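Long-range contacts in putative major capsid protein (Cafeteriavirus-dependent mavirus, PDB 6G44), which probably builds the outer shell of the virophage capsid as a double jelly-roll major capsid protein, here assembled as a trimer: residues C[54-59]-C[233-238]; C[81-86]-C[257-262]; C[96-101]-C[143-148]; C[102-107]-C[204-209]; C[153-158]-C[417-422]. All blocks are in the same frame, centred on the assembly; numbering follows the deposited sequence. Where two conformers were deposited one is given.

Contact 1: residues C[54-59]-C[233-238]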
# COMPACT_ATOMS: atom_id res chain seq x y z
N ASN C 54 27.73 20.53 19.16
CA ASN C 54 26.76 21.09 18.21
C ASN C 54 26.60 20.25 16.94
O ASN C 54 26.03 20.73 15.94
CB ASN C 54 27.11 22.54 17.85
CG ASN C 54 28.30 22.65 16.97
OD1 ASN C 54 29.07 21.71 16.79
ND2 ASN C 54 28.47 23.84 16.38
N GLY C 55 27.13 19.03 16.95
CA GLY C 55 27.01 18.13 15.80
C GLY C 55 27.92 18.35 14.61
O GLY C 55 27.85 17.60 13.61
N ILE C 56 28.81 19.35 14.69
CA ILE C 56 29.70 19.67 13.55
C ILE C 56 31.17 19.32 13.80
O ILE C 56 31.87 20.00 14.57
CB ILE C 56 29.63 21.15 13.11
CG1 ILE C 56 28.20 21.55 12.72
CG2 ILE C 56 30.56 21.37 11.92
CD1 ILE C 56 28.03 23.03 12.50
N GLY C 57 31.65 18.31 13.09
CA GLY C 57 33.05 17.92 13.09
C GLY C 57 33.26 16.46 12.84
O GLY C 57 32.29 15.69 12.75
N GLN C 58 34.51 16.06 12.73
CA GLN C 58 34.82 14.65 12.48
C GLN C 58 34.42 13.78 13.67
O GLN C 58 34.66 14.14 14.83
CB GLN C 58 36.29 14.46 12.14
CG GLN C 58 36.61 13.08 11.56
CD GLN C 58 38.08 12.85 11.37
OE1 GLN C 58 38.80 12.67 12.34
NE2 GLN C 58 38.54 12.82 10.12
N ILE C 59 33.79 12.63 13.39
CA ILE C 59 33.38 11.66 14.39
C ILE C 59 33.91 10.31 13.95
O ILE C 59 33.74 9.96 12.81
CB ILE C 59 31.84 11.60 14.49
CG1 ILE C 59 31.27 12.96 14.96
CG2 ILE C 59 31.40 10.46 15.43
CD1 ILE C 59 29.83 13.20 14.51
N ASP C 233 32.37 12.75 8.39
CA ASP C 233 32.40 14.23 8.38
C ASP C 233 31.05 14.65 8.96
O ASP C 233 30.04 14.69 8.23
CB ASP C 233 32.61 14.75 6.96
CG ASP C 233 32.45 16.26 6.82
OD1 ASP C 233 32.43 16.98 7.81
OD2 ASP C 233 32.36 16.67 5.64
N GLY C 234 30.99 14.89 10.25
CA GLY C 234 29.74 15.21 10.94
C GLY C 234 29.24 16.61 10.62
O GLY C 234 29.93 17.59 10.91
N GLN C 235 28.08 16.71 9.98
CA GLN C 235 27.44 17.98 9.69
C GLN C 235 26.00 17.94 10.17
O GLN C 235 25.07 18.25 9.39
CB GLN C 235 27.54 18.34 8.20
CG GLN C 235 28.94 18.53 7.68
CD GLN C 235 29.60 19.77 8.25
OE1 GLN C 235 28.94 20.76 8.59
NE2 GLN C 235 30.93 19.70 8.41
N PHE C 236 25.81 17.56 11.42
CA PHE C 236 24.50 17.41 12.11
C PHE C 236 24.07 18.79 12.59
O PHE C 236 24.00 19.06 13.80
CB PHE C 236 24.57 16.41 13.23
CG PHE C 236 24.96 15.04 12.78
CD1 PHE C 236 26.28 14.62 12.69
CD2 PHE C 236 23.97 14.13 12.39
CE1 PHE C 236 26.62 13.36 12.28
CE2 PHE C 236 24.32 12.87 11.96
CZ PHE C 236 25.62 12.47 11.91
N LYS C 237 23.77 19.62 11.62
CA LYS C 237 23.46 21.02 11.85
C LYS C 237 22.05 21.29 11.40
O LYS C 237 21.47 20.49 10.68
CB LYS C 237 24.45 21.89 11.10
CG LYS C 237 24.39 21.85 9.60
CD LYS C 237 25.63 22.52 9.04
CE LYS C 237 25.48 22.75 7.56
NZ LYS C 237 26.78 23.17 6.97
N PRO C 238 21.47 22.40 11.83
CA PRO C 238 20.05 22.64 11.62
C PRO C 238 19.62 22.57 10.16
O PRO C 238 18.57 21.97 9.86
CB PRO C 238 19.85 24.02 12.23
CG PRO C 238 20.84 24.07 13.32
CD PRO C 238 22.05 23.46 12.70

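Contact 2: residues C[81-86]-C[257-262]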
# COMPACT_ATOMS: atom_id res chain seq x y z
N ALA C 81 17.45 20.82 19.87
CA ALA C 81 17.39 21.95 18.96
C ALA C 81 16.62 23.08 19.61
O ALA C 81 15.50 22.88 20.08
CB ALA C 81 16.70 21.55 17.66
N GLU C 82 17.22 24.28 19.60
CA GLU C 82 16.53 25.49 20.03
C GLU C 82 16.21 26.32 18.80
O GLU C 82 17.11 26.69 18.07
CB GLU C 82 17.38 26.32 21.00
CG GLU C 82 16.63 27.55 21.50
CD GLU C 82 17.37 28.34 22.58
OE1 GLU C 82 16.73 29.23 23.16
OE2 GLU C 82 18.56 28.10 22.82
N ILE C 83 14.92 26.58 18.58
CA ILE C 83 14.46 27.35 17.43
C ILE C 83 14.01 28.71 17.93
O ILE C 83 13.12 28.80 18.78
CB ILE C 83 13.25 26.67 16.72
CG1 ILE C 83 13.65 25.25 16.32
CG2 ILE C 83 12.80 27.54 15.57
CD1 ILE C 83 12.48 24.38 15.88
N LYS C 84 14.65 29.75 17.39
CA LYS C 84 14.37 31.14 17.78
C LYS C 84 13.74 31.93 16.65
O LYS C 84 13.80 31.54 15.48
CB LYS C 84 15.67 31.83 18.22
CG LYS C 84 16.39 31.12 19.34
CD LYS C 84 17.71 31.83 19.66
CE LYS C 84 18.68 30.91 20.37
NZ LYS C 84 20.10 31.36 20.24
N ASN C 85 13.15 33.08 17.03
CA ASN C 85 12.52 34.06 16.10
C ASN C 85 11.09 33.67 15.71
O ASN C 85 10.58 34.15 14.69
CB ASN C 85 13.36 34.34 14.83
CG ASN C 85 14.78 34.80 15.13
OD1 ASN C 85 15.06 35.30 16.24
ND2 ASN C 85 15.67 34.60 14.17
N ILE C 86 10.44 32.86 16.54
CA ILE C 86 9.05 32.47 16.33
C ILE C 86 8.14 33.53 16.91
O ILE C 86 8.24 33.84 18.09
CB ILE C 86 8.74 31.12 17.00
CG1 ILE C 86 9.71 30.02 16.53
CG2 ILE C 86 7.30 30.69 16.72
CD1 ILE C 86 9.63 28.77 17.36
N PHE C 257 14.35 31.76 10.78
CA PHE C 257 14.54 31.23 12.11
C PHE C 257 16.02 31.05 12.36
O PHE C 257 16.78 30.88 11.44
CB PHE C 257 13.77 29.91 12.24
CG PHE C 257 12.32 30.07 11.93
CD1 PHE C 257 11.46 30.63 12.88
CD2 PHE C 257 11.82 29.78 10.67
CE1 PHE C 257 10.13 30.85 12.59
CE2 PHE C 257 10.48 30.02 10.37
CZ PHE C 257 9.65 30.55 11.33
N GLU C 258 16.40 31.12 13.63
CA GLU C 258 17.77 30.83 14.05
C GLU C 258 17.68 29.60 14.91
O GLU C 258 16.91 29.56 15.86
CB GLU C 258 18.30 32.01 14.87
CG GLU C 258 19.69 31.84 15.44
CD GLU C 258 20.16 33.01 16.29
OE1 GLU C 258 19.59 34.12 16.20
OE2 GLU C 258 21.11 32.82 17.07
N VAL C 259 18.45 28.57 14.55
CA VAL C 259 18.36 27.27 15.22
C VAL C 259 19.74 26.87 15.67
O VAL C 259 20.71 27.03 14.92
CB VAL C 259 17.76 26.20 14.27
CG1 VAL C 259 17.65 24.87 14.99
CG2 VAL C 259 16.41 26.67 13.75
N ASP C 260 19.83 26.38 16.91
CA ASP C 260 21.09 25.91 17.52
C ASP C 260 20.95 24.47 17.98
O ASP C 260 19.95 24.17 18.61
CB ASP C 260 21.40 26.77 18.75
CG ASP C 260 21.71 28.21 18.39
OD1 ASP C 260 22.47 28.43 17.43
OD2 ASP C 260 21.22 29.12 19.08
N ILE C 261 21.98 23.65 17.78
CA ILE C 261 22.06 22.27 18.27
C ILE C 261 22.98 22.23 19.47
O ILE C 261 24.10 22.78 19.43
CB ILE C 261 22.61 21.34 17.17
CG1 ILE C 261 21.78 21.46 15.87
CG2 ILE C 261 22.73 19.88 17.64
CD1 ILE C 261 20.32 21.01 15.98
N THR C 262 22.51 21.59 20.53
CA THR C 262 23.30 21.35 21.73
C THR C 262 23.12 19.93 22.21
O THR C 262 22.15 19.25 21.84
CB THR C 262 22.95 22.34 22.86
OG1 THR C 262 21.58 22.18 23.27
CG2 THR C 262 23.21 23.79 22.42
O HOH W 1 17.48 35.17 17.65

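Contact 3: residues C[96-101]-C[143-148]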
# COMPACT_ATOMS: atom_id res chain seq x y z
N ILE C 96 6.60 21.57 12.91
CA ILE C 96 8.01 21.29 13.20
C ILE C 96 8.27 19.80 13.03
O ILE C 96 7.48 18.96 13.49
CB ILE C 96 8.37 21.66 14.67
CG1 ILE C 96 8.03 23.11 14.99
CG2 ILE C 96 9.84 21.39 14.96
CD1 ILE C 96 8.77 24.13 14.14
N GLY C 97 9.38 19.47 12.41
CA GLY C 97 9.83 18.10 12.32
C GLY C 97 11.24 18.03 11.83
O GLY C 97 12.04 18.97 12.02
N LEU C 98 11.56 16.93 11.16
CA LEU C 98 12.86 16.72 10.57
C LEU C 98 12.80 16.60 9.05
O LEU C 98 11.76 16.19 8.50
CB LEU C 98 13.54 15.49 11.17
CG LEU C 98 13.74 15.49 12.68
CD1 LEU C 98 14.30 14.18 13.18
CD2 LEU C 98 14.62 16.64 13.15
N LYS C 99 13.89 16.97 8.39
CA LYS C 99 14.04 16.76 6.95
C LYS C 99 14.15 15.27 6.66
O LYS C 99 14.38 14.47 7.58
CB LYS C 99 15.23 17.56 6.40
CG LYS C 99 14.99 19.06 6.49
CD LYS C 99 16.07 19.86 5.79
CE LYS C 99 15.79 21.35 5.85
NZ LYS C 99 16.81 22.09 5.08
N SER C 100 13.93 14.88 5.40
CA SER C 100 14.02 13.48 4.97
C SER C 100 15.43 12.92 5.21
O SER C 100 16.40 13.53 4.79
CB SER C 100 13.66 13.39 3.48
OG SER C 100 12.38 13.96 3.24
N PHE C 101 15.54 11.77 5.83
CA PHE C 101 16.83 11.08 6.04
C PHE C 101 17.85 12.01 6.73
O PHE C 101 18.92 12.27 6.19
CB PHE C 101 17.39 10.48 4.74
CG PHE C 101 16.35 9.68 4.01
CD1 PHE C 101 16.10 8.39 4.41
CD2 PHE C 101 15.57 10.24 3.01
CE1 PHE C 101 15.10 7.65 3.83
CE2 PHE C 101 14.54 9.51 2.43
CZ PHE C 101 14.31 8.21 2.85
N SER C 143 15.10 4.93 7.54
CA SER C 143 14.96 6.09 8.43
C SER C 143 13.53 6.22 8.90
O SER C 143 12.60 5.95 8.10
CB SER C 143 15.32 7.37 7.68
OG SER C 143 15.17 8.53 8.46
N PRO C 144 13.31 6.74 10.12
CA PRO C 144 11.95 7.11 10.56
C PRO C 144 11.40 8.29 9.76
O PRO C 144 10.19 8.54 9.79
CB PRO C 144 12.13 7.49 12.05
CG PRO C 144 13.58 7.92 12.11
CD PRO C 144 14.32 7.02 11.16
N CYS C 145 12.26 9.04 9.08
CA CYS C 145 11.82 10.21 8.32
C CYS C 145 12.03 9.91 6.85
O CYS C 145 12.95 10.44 6.22
CB CYS C 145 12.66 11.41 8.75
SG CYS C 145 12.30 11.91 10.45
N SER C 146 11.16 9.06 6.30
CA SER C 146 11.31 8.55 4.94
C SER C 146 10.44 9.23 3.90
O SER C 146 10.68 9.04 2.72
CB SER C 146 11.07 7.04 4.86
OG SER C 146 9.78 6.71 5.31
N ASP C 147 9.45 10.01 4.31
CA ASP C 147 8.61 10.73 3.36
C ASP C 147 9.44 11.79 2.65
O ASP C 147 10.19 12.52 3.32
CB ASP C 147 7.43 11.35 4.10
CG ASP C 147 6.55 12.19 3.22
OD1 ASP C 147 6.84 13.41 3.09
OD2 ASP C 147 5.56 11.66 2.67
N VAL C 148 9.30 11.87 1.32
CA VAL C 148 10.03 12.80 0.47
C VAL C 148 9.09 13.91 0.03
O VAL C 148 7.97 13.64 -0.44
CB VAL C 148 10.65 12.05 -0.72
CG1 VAL C 148 11.25 13.00 -1.73
CG2 VAL C 148 11.70 11.04 -0.25

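Contact 4: residues C[102-107]-C[204-209]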
# COMPACT_ATOMS: atom_id res chain seq x y z
N PRO C 102 17.47 12.50 7.91
CA PRO C 102 18.29 13.58 8.52
C PRO C 102 19.69 13.15 8.93
O PRO C 102 20.59 14.01 8.98
CB PRO C 102 17.46 14.01 9.72
CG PRO C 102 16.68 12.78 10.08
CD PRO C 102 16.32 12.15 8.76
N VAL C 103 19.89 11.88 9.23
CA VAL C 103 21.24 11.40 9.56
C VAL C 103 22.09 11.39 8.32
O VAL C 103 23.18 11.98 8.32
CB VAL C 103 21.23 10.05 10.28
CG1 VAL C 103 22.63 9.45 10.42
CG2 VAL C 103 20.54 10.19 11.63
N ASN C 104 21.65 10.74 7.25
CA ASN C 104 22.50 10.69 6.04
C ASN C 104 22.65 12.07 5.36
O ASN C 104 23.71 12.35 4.78
CB ASN C 104 22.02 9.59 5.09
CG ASN C 104 22.35 8.23 5.62
OD1 ASN C 104 23.49 7.78 5.52
ND2 ASN C 104 21.33 7.53 6.18
N ARG C 105 21.64 12.93 5.48
CA ARG C 105 21.76 14.32 5.00
C ARG C 105 22.88 15.09 5.67
O ARG C 105 23.41 16.04 5.09
CB ARG C 105 20.47 15.11 5.24
CG ARG C 105 19.40 14.93 4.20
CD ARG C 105 18.22 15.88 4.43
NE ARG C 105 18.58 17.28 4.56
CZ ARG C 105 18.65 18.18 3.56
NH1 ARG C 105 18.98 19.46 3.83
NH2 ARG C 105 18.41 17.81 2.30
N SER C 106 23.21 14.67 6.89
CA SER C 106 24.20 15.35 7.73
C SER C 106 25.62 14.81 7.54
O SER C 106 26.52 15.21 8.29
CB SER C 106 23.79 15.21 9.19
OG SER C 106 22.59 15.91 9.45
N ILE C 107 25.86 13.90 6.59
CA ILE C 107 27.18 13.30 6.43
C ILE C 107 27.63 13.43 4.98
O ILE C 107 27.31 12.61 4.13
CB ILE C 107 27.20 11.82 6.88
CG1 ILE C 107 26.68 11.61 8.29
CG2 ILE C 107 28.61 11.25 6.70
CD1 ILE C 107 26.30 10.17 8.62
N GLU C 204 18.97 5.70 12.40
CA GLU C 204 18.90 5.62 10.93
C GLU C 204 20.06 4.77 10.38
O GLU C 204 21.20 4.88 10.86
CB GLU C 204 18.95 7.05 10.37
CG GLU C 204 18.88 7.19 8.86
CD GLU C 204 18.62 8.61 8.39
OE1 GLU C 204 17.79 9.30 9.03
OE2 GLU C 204 19.24 9.03 7.39
N ALA C 205 19.80 3.90 9.41
CA ALA C 205 20.84 3.11 8.78
C ALA C 205 21.84 4.02 8.08
O ALA C 205 21.43 4.98 7.39
CB ALA C 205 20.23 2.14 7.78
N LEU C 206 23.13 3.74 8.23
CA LEU C 206 24.15 4.48 7.49
C LEU C 206 24.19 4.05 6.03
O LEU C 206 24.34 2.85 5.78
CB LEU C 206 25.52 4.23 8.12
CG LEU C 206 26.72 4.91 7.45
CD1 LEU C 206 26.58 6.41 7.36
CD2 LEU C 206 27.99 4.54 8.22
N VAL C 207 24.11 5.01 5.10
CA VAL C 207 24.20 4.76 3.66
C VAL C 207 25.61 5.12 3.20
O VAL C 207 25.91 6.26 2.84
CB VAL C 207 23.13 5.58 2.91
CG1 VAL C 207 23.22 5.41 1.41
CG2 VAL C 207 21.76 5.17 3.43
N ALA C 208 26.50 4.13 3.29
CA ALA C 208 27.93 4.33 2.98
C ALA C 208 28.54 3.01 2.60
O ALA C 208 28.42 2.06 3.36
CB ALA C 208 28.66 4.93 4.18
N ASN C 209 29.22 2.94 1.46
CA ASN C 209 29.83 1.66 1.06
C ASN C 209 30.75 1.11 2.19
O ASN C 209 31.49 1.91 2.79
CB ASN C 209 30.65 1.83 -0.21
CG ASN C 209 29.80 2.21 -1.43
OD1 ASN C 209 29.02 3.17 -1.38
ND2 ASN C 209 29.96 1.47 -2.52

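Contact 5: residues C[153-158]-C[417-422]. With SO4 (sulfate ion), chain P.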
# COMPACT_ATOMS: atom_id res chain seq x y z
N LYS C 153 7.13 24.09 -0.77
CA LYS C 153 6.68 24.70 0.48
C LYS C 153 5.77 23.73 1.21
O LYS C 153 5.02 22.95 0.59
CB LYS C 153 5.87 25.96 0.23
CG LYS C 153 6.61 27.10 -0.41
CD LYS C 153 5.76 28.35 -0.29
CE LYS C 153 6.37 29.55 -0.96
NZ LYS C 153 5.22 30.29 -1.52
N ILE C 154 5.81 23.81 2.54
CA ILE C 154 4.98 22.99 3.42
C ILE C 154 4.20 23.94 4.31
O ILE C 154 4.79 24.88 4.86
CB ILE C 154 5.86 22.08 4.30
CG1 ILE C 154 6.57 21.03 3.44
CG2 ILE C 154 5.05 21.43 5.41
CD1 ILE C 154 7.78 20.39 4.11
N LYS C 155 2.90 23.74 4.44
CA LYS C 155 2.05 24.59 5.29
C LYS C 155 1.13 23.75 6.14
O LYS C 155 0.57 22.76 5.66
CB LYS C 155 1.20 25.53 4.43
CG LYS C 155 2.02 26.46 3.54
CD LYS C 155 1.14 27.51 2.84
CE LYS C 155 0.07 26.90 1.94
NZ LYS C 155 -0.64 27.97 1.17
N ALA C 156 0.97 24.12 7.41
CA ALA C 156 0.04 23.42 8.29
C ALA C 156 -1.43 23.51 7.88
O ALA C 156 -2.21 22.69 8.27
CB ALA C 156 0.22 23.87 9.75
N VAL C 157 -1.78 24.50 7.07
CA VAL C 157 -3.15 24.58 6.55
C VAL C 157 -3.45 23.51 5.50
O VAL C 157 -4.61 23.30 5.17
CB VAL C 157 -3.50 25.97 5.97
CG1 VAL C 157 -3.44 27.03 7.08
CG2 VAL C 157 -2.63 26.35 4.78
N SER C 158 -2.42 22.86 4.97
CA SER C 158 -2.56 21.88 3.87
C SER C 158 -2.46 20.47 4.38
O SER C 158 -1.71 20.19 5.31
CB SER C 158 -1.43 22.09 2.86
OG SER C 158 -1.36 23.43 2.43
N GLU C 417 2.95 33.61 -2.64
CA GLU C 417 2.03 32.51 -2.32
C GLU C 417 2.15 31.30 -3.24
O GLU C 417 1.60 30.25 -2.91
CB GLU C 417 0.60 33.03 -2.31
CG GLU C 417 0.41 34.07 -1.20
CD GLU C 417 -1.01 34.54 -1.03
OE1 GLU C 417 -1.95 33.79 -1.39
OE2 GLU C 417 -1.19 35.67 -0.52
N ALA C 418 2.87 31.43 -4.35
CA ALA C 418 2.95 30.34 -5.33
C ALA C 418 3.78 29.19 -4.75
O ALA C 418 4.82 29.40 -4.08
CB ALA C 418 3.58 30.82 -6.61
N ILE C 419 3.32 27.98 -5.04
CA ILE C 419 4.00 26.74 -4.68
C ILE C 419 4.26 25.94 -5.94
O ILE C 419 3.37 25.83 -6.79
CB ILE C 419 3.14 25.92 -3.71
CG1 ILE C 419 2.96 26.70 -2.40
CG2 ILE C 419 3.80 24.57 -3.39
CD1 ILE C 419 1.95 26.14 -1.46
N PHE C 420 5.45 25.36 -6.02
CA PHE C 420 5.90 24.57 -7.17
C PHE C 420 6.27 23.16 -6.79
O PHE C 420 6.64 22.88 -5.64
CB PHE C 420 7.08 25.24 -7.89
CG PHE C 420 6.73 26.58 -8.45
CD1 PHE C 420 6.82 27.73 -7.67
CD2 PHE C 420 6.28 26.69 -9.75
CE1 PHE C 420 6.43 28.96 -8.18
CE2 PHE C 420 5.90 27.92 -10.27
CZ PHE C 420 5.98 29.05 -9.49
N GLY C 421 6.18 22.26 -7.77
CA GLY C 421 6.75 20.94 -7.56
C GLY C 421 8.22 21.03 -7.19
O GLY C 421 8.94 21.94 -7.63
N ALA C 422 8.69 20.07 -6.40
CA ALA C 422 10.08 20.09 -5.96
C ALA C 422 11.06 19.99 -7.12
O ALA C 422 12.19 20.46 -7.03
CB ALA C 422 10.36 18.99 -4.96
S SO4 P . -2.49 26.05 -1.27
O1 SO4 P . -1.69 27.27 -1.44
O2 SO4 P . -3.62 26.03 -2.24
O3 SO4 P . -1.67 24.82 -1.43
O4 SO4 P . -2.98 26.10 0.14
O HOH W 2 1.17 29.60 -0.20

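Contact 1: residues C[54-59]-C[233-238]
Segments 54-59 and 233-238 run antiparallel, with G57 and G234 as the hydrogen-bonded pair between the non-hydrogen-bonded pairs I56–Q235 and Q58–D233. G57 N reaches G234 O at 2.9 Å, whereas the return bond from G234 N to G57 O is weak, bent to 130° at the hydrogen. Beyond this pair the strand of 233-235 gives way to an inverse gamma turn centred on F236, yet F236 N still finds G55 O at 3.0 Å, approaching from above the carbonyl plane. G55 O also lies at the edge of the F236 ring, in its plane and 3.5 Å from F236 CD1. With no side chain on G234, the tip of I59 comes down on the backbone: I59 CD1 is 4.1 Å from G234 CA and 3.9 Å from F236 CE1, the isoleucine crossing the ring obliquely. F236 is buried here and also meets the ring of F264.

The face of I56 and Q235 is more polar. I56 CG2, anti to the backbone N, rests on the amide end of Q235 (3.8 Å to OE1), while I56 CD1 reaches out to K237 CB. Q235 bends at chi2 (-68°), which carries its NE2 back to the syn lone pair of D233 OD1 at 3.2 Å, almost in the amide plane. N54 OD1 accepts from I56 N, forming an Asx turn before the chain turns its corner at G57. The arrangement is an antiparallel beta pairing, where strand 58-66 begins and strand 222-235 ends, in what is probably the N-terminal jelly roll.

Contact 2: residues C[81-86]-C[257-262]
K84 and E258 lie side by side and point the same way, and the lysine, extended beyond CG, runs on toward D260, which it crosses obliquely. K84 NZ meets D260 OD2 nearly along the C–O axis at 2.8 Å, and its second bridge, to E258 OE2, is long at 3.6 Å. The one ammonium group thus links two acids of the facing strand and probably offsets the negative charge of both. The other carboxylate oxygen, E258 OE1, shares a water with N85 OD1; the amide and carboxylate planes are 68° apart, and N85 ND2 is spent on D256 O.

Beneath these groups is a regular antiparallel pairing of strands 74-84 and 258-273, in which the first of these strands also bonds strand 195-205, as expected in a jelly-roll sheet. E82 and D260 exchange two nearly straight backbone bonds, as do K84 and E258, the shorter running from K84 N to E258 O at 2.7 Å.

The face of A81, I83, V259 and I261 is apolar. I83 and V259 lie alongside each other, I83 CG1 4.0 Å from V259 CG2, and A81 CB touches I261 CD1 at the same distance. Past the strand ends, I86 crosses the F257 side chain at about a right angle, its CG1 4.0 Å from F257 CE1, while K84 O lies at the ring edge, in its plane.

Contact 3: residues C[96-101]-C[143-148]
D147 O is held by two hydrogen bonds, one from S100 OG and one from R176 NH1 outside the two segments. The serine bond to D147 O is short, 2.6 Å, and falls on a lone pair in the carbonyl plane; S100 OG can make it because it stands anti to its own carbonyl carbon (chi1 -55°). The hydroxyl also bonds a glycerol, probably from the crystallisation liquor.

F101 N donates to C145 O in the carbonyl plane at 2.9 Å and S100 CA adds a CH–O contact at 3.5 Å, while the oxygen itself sits over the centre of the F101 ring, 4.0 Å above the plane. F101 has left-handed backbone angles (phi 54°), and its ring folds back over the opposing loop. Obliquely to the ring, S143 CB lies 3.5 Å from F101 CD1 and S146 CA 3.7 Å from F101 CZ; V148 CG2 is at the edge. Nearer strand 96-98, the thiol packs on L98, C145 SG to L98 CB at 3.9 Å.

S143 OG, anti to its backbone N, accepts from C145 N and also bonds E204. This is an ST turn where the chain leaves helix 136-142, and the contact is buried packing of that loop against the chain leading from strand 96-98 to helix 102-105.

Contact 4: residues C[102-107]-C[204-209]
The carboxylate of E204 and the amide of N104 form the first shell, crossing obliquely with their planes 34° apart. E204 OE2 takes two bonds from the same asparagine: N104 N comes from above the carboxylate plane at 3.0 Å, and N104 ND2 meets the anti lone pair of E204 OE2 at 2.8 Å, in a more bent bond. E204 OE1 receives a weak bond from V103 N at 3.3 Å. N104 spends the rest of its amide on the backbone beyond E204: ND2 donates to A205 O at 2.8 Å, practically in the amide plane, and OD1 accepts from V207 N at 2.9 Å. Its flat group is therefore fixed in rotation by bonds at both ends.

Next come the apolar neighbours. V103 slides past E204 in the opposite direction, its CB 3.5 Å from the carboxylate carbon CD, and V207 CB packs against N104 OD1. Further along, I107 CD1 meets L206 CD1 at 4.0 Å, the two side chains crossing at about a right angle.

Outside this shell, L142 of helix 136-142 packs on N104, E204 and V207, while L75 of strand 74-84 touches V103 and I107. S106 OG, just past the short helix, ties back to P102 O. The buried acid is probably ionised, with backbone N–H groups of the first turn turned to it: a carboxylate seated at the N-terminal end of a short helix, at the end of jelly-roll strand 195-205.

Contact 5: residues C[153-158]-C[417-422]
K153 and I419 bury most of the surface here, and K155 comes third. The aliphatic part of K153 crosses I419 obliquely, with K153 CD 3.9 Å from I419 CG1 and its CB hardly farther away. From there the chain stays extended until its last torsion (chi4 144°), where it swings the ammonium group onto the backbone: K153 NZ donates to A418 O at 2.7 Å, from above the carbonyl plane. K416 O accepts from the same nitrogen, so two carbonyls grip one positive charge where the chain leaves helix 411-417, a place where a helix dipole would probably welcome it.

The first torsion of I419 (chi1 -64°) turns its CG1–CD1 branch to the lysines, and the far end serves the second of them. I419 CD1 is 4.0 Å from K155 CE, so that the isoleucine touches the hydrocarbon portions of both lysines. K155 kinks at chi3 (-60°) and lifts its NZ to a sulfate ion, probably from the crystallisation liquor, with a bond to O1 at 2.9 Å and a weak one to O4. A water accepts from K155 NZ at 2.8 Å and passes the link on to E417 O at 2.8 Å. N400 and T403 of the same chain complete the sulfate site together with K93 and T167 of the second subunit, which places the ion at a subunit boundary.

Segment 153-158, ending in a type I turn from K155 to S158, lies in the loop between helix 136-142 and strand 183-186, while 417-422 connects helix 411-417 to strand 425-428 and packs through A418 on helix 401-405.

Contacts 3 and 4 are buried, about 11 and 10 Å from the centre of the chain, and are joined through S143 and E204, while contacts 1, 2 and 5 are partly buried and farther out. Contacts 1 and 2 are backbone pairings in the same sheet and touch where P238 meets V259 and I261; contact 1 also reaches contact 4 through Q235 N and S106 O. In the two inner contacts serine, asparagine and glutamate side chains hold backbone groups, and in contact 2 charged pairs lie over the strands. Contact 5 stands apart: it joins a loop of the N-terminal part to the V20-type C-terminal domain through lysines, water and sulfate beside a neighbouring subunit.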